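Local coordinates for envelope glycoprotein (PDB 5ZKX) that probably drives fusion of the viral envelope with the host-cell membrane as a gp64-like class III fusion protein, held here in its postfusion form, at residues Ile45-Arg49 with Glu81-Gly86. Sequence-based numbering, arbitrary orientation.
Sequences IIGYR and ELKTWG
Helix 79-88 lies across the beta-sheet of what is probably the fusion domain, as in gp64-type class III proteins; here it meets strand 44-58 through Ile45, Gly47 and Arg49, with Leu82, Trp85 and Glu81 facing them. The helix crosses the strand steeply, the axes of the two short segments 8.5 Å apart. Helix 422-437 packs on the other face of the strand, touching Ile46 and Tyr48. At the apolar end Ile45 and Leu82 lie alongside each other, pointing opposite ways, CG2 of Ile45 lying 3.6 Å from CD1 of Leu82. The same Leu82 methyl rests 3.6 Å from the backbone N of Gly47, a residue without a side chain, while CA of Gly47 lies at the ring edge of Trp85, near CE3. The CA of Gly86 lies 4.0 Å from CG2 of Ile45. The indole sits edge-on to the strand, CZ3 of Trp85 3.7 Å from the carbonyl O of Tyr48. Arg49, with CG anti to the backbone N (chi1 174°) and a bend at chi3, carries its guanidinium past the benzo edge of Trp85, the two planes 89° apart, with CH2 of the ring over one guanidinium face. NE of Arg49 bonds the backbone O of Lys75 and NH1 that of Tyr92, which helps fix the rotation of this buried cation. Glu81 takes the NH1/NH2 end of the guanidinium in an end-on salt bridge, its carboxylate turned 41° from the guanidinium: NH2 of Arg49 reaches OE1 of Glu81 at 3.2 Å, and NH1 of Arg49 meets OE2 of Glu81 at 2.8 Å, on its syn side but tilted out of the carboxylate plane.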
loop_
_atom_site.group_PDB
_atom_site.type_symbol
_atom_site.label_atom_id
_atom_site.label_comp_id
_atom_site.label_asym_id
_atom_site.label_seq_id
_atom_site.Cartn_x
_atom_site.Cartn_y
_atom_site.Cartn_z
ATOM N N ILE A 45 15.765 23.853 3.473
ATOM C CA ILE A 45 17.128 23.781 2.960
ATOM C C ILE A 45 17.931 22.860 3.863
ATOM O O ILE A 45 17.895 22.997 5.092
ATOM C CB ILE A 45 17.784 25.170 2.871
ATOM C CG1 ILE A 45 16.845 26.164 2.182
ATOM C CG2 ILE A 45 19.098 25.083 2.110
ATOM C CD1 ILE A 45 17.482 27.509 1.906
ATOM N N ILE A 46 18.640 21.915 3.255
ATOM C CA ILE A 46 19.505 20.986 3.971
ATOM C C ILE A 46 20.909 21.129 3.410
ATOM O O ILE A 46 21.103 21.069 2.189
ATOM C CB ILE A 46 19.018 19.530 3.850
ATOM C CG1 ILE A 46 17.554 19.417 4.264
ATOM C CG2 ILE A 46 19.877 18.612 4.706
ATOM C CD1 ILE A 46 17.043 17.997 4.267
ATOM N N GLY A 47 21.873 21.327 4.291
ATOM C CA GLY A 47 23.265 21.428 3.887
ATOM C C GLY A 47 24.156 20.644 4.819
ATOM O O GLY A 47 23.993 20.687 6.038
ATOM N N TYR A 48 25.097 19.913 4.236
ATOM C CA TYR A 48 26.083 19.186 5.015
ATOM C C TYR A 48 27.483 19.610 4.598
ATOM O O TYR A 48 27.705 20.096 3.487
ATOM C CB TYR A 48 25.915 17.666 4.869
ATOM C CG TYR A 48 26.247 17.098 3.510
ATOM C CD1 TYR A 48 27.528 16.656 3.213
ATOM C CD2 TYR A 48 25.270 16.972 2.534
ATOM C CE1 TYR A 48 27.831 16.126 1.977
ATOM C CE2 TYR A 48 25.563 16.438 1.294
ATOM C CZ TYR A 48 26.845 16.017 1.022
ATOM O OH TYR A 48 27.145 15.484 -0.209
ATOM N N ARG A 49 28.424 19.429 5.520
ATOM C CA ARG A 49 29.823 19.724 5.260
ATOM C C ARG A 49 30.673 18.990 6.283
ATOM O O ARG A 49 30.325 18.940 7.465
ATOM C CB ARG A 49 30.112 21.227 5.318
ATOM C CG ARG A 49 31.588 21.570 5.196
ATOM C CD ARG A 49 31.809 23.065 5.109
ATOM N NE ARG A 49 31.296 23.770 6.279
ATOM C CZ ARG A 49 31.073 25.079 6.311
ATOM N NH1 ARG A 49 31.318 25.815 5.236
ATOM N NH2 ARG A 49 30.603 25.651 7.412
ATOM N N GLU A 81 25.155 30.927 6.374
ATOM C CA GLU A 81 25.858 30.123 5.381
ATOM C C GLU A 81 24.886 29.247 4.606
ATOM O O GLU A 81 24.896 29.221 3.371
ATOM C CB GLU A 81 26.918 29.261 6.064
ATOM C CG GLU A 81 28.330 29.792 5.957
ATOM C CD GLU A 81 29.345 28.833 6.534
ATOM O OE1 GLU A 81 29.260 28.527 7.744
ATOM O OE2 GLU A 81 30.223 28.375 5.776
ATOM N N LEU A 82 24.033 28.515 5.325
ATOM C CA LEU A 82 23.064 27.646 4.669
ATOM C C LEU A 82 22.094 28.441 3.804
ATOM O O LEU A 82 21.651 27.951 2.758
ATOM C CB LEU A 82 22.312 26.834 5.720
ATOM C CG LEU A 82 21.376 25.745 5.213
ATOM C CD1 LEU A 82 22.090 24.881 4.189
ATOM C CD2 LEU A 82 20.874 24.917 6.380
ATOM N N LYS A 83 21.764 29.667 4.212
ATOM C CA LYS A 83 20.874 30.506 3.414
ATOM C C LYS A 83 21.504 30.861 2.075
ATOM O O LYS A 83 20.849 30.787 1.028
ATOM C CB LYS A 83 20.518 31.776 4.186
ATOM C CG LYS A 83 19.580 31.544 5.349
ATOM C CD LYS A 83 19.488 32.767 6.241
ATOM C CE LYS A 83 18.591 32.493 7.437
ATOM N NZ LYS A 83 17.423 33.414 7.465
ATOM N N THR A 84 22.776 31.271 2.087
ATOM C CA THR A 84 23.445 31.599 0.835
ATOM C C THR A 84 23.789 30.354 0.030
ATOM O O THR A 84 23.932 30.444 -1.193
ATOM C CB THR A 84 24.703 32.432 1.097
ATOM O OG1 THR A 84 25.114 33.070 -0.119
ATOM C CG2 THR A 84 25.841 31.573 1.605
ATOM N N TRP A 85 23.915 29.197 0.685
ATOM C CA TRP A 85 24.100 27.954 -0.051
ATOM C C TRP A 85 22.855 27.613 -0.857
ATOM O O TRP A 85 22.931 27.376 -2.067
ATOM C CB TRP A 85 24.436 26.812 0.909
ATOM C CG TRP A 85 25.824 26.841 1.466
ATOM C CD1 TRP A 85 26.700 27.885 1.443
ATOM C CD2 TRP A 85 26.494 25.770 2.142
ATOM N NE1 TRP A 85 27.873 27.531 2.063
ATOM C CE2 TRP A 85 27.771 26.236 2.501
ATOM C CE3 TRP A 85 26.135 24.461 2.477
ATOM C CZ2 TRP A 85 28.692 25.440 3.175
ATOM C CZ3 TRP A 85 27.050 23.674 3.146
ATOM C CH2 TRP A 85 28.314 24.164 3.488
ATOM N N GLY A 86 21.694 27.581 -0.199
ATOM C CA GLY A 86 20.465 27.263 -0.907
ATOM C C GLY A 86 20.119 28.294 -1.962
ATOM O O GLY A 86 19.630 27.954 -3.041
#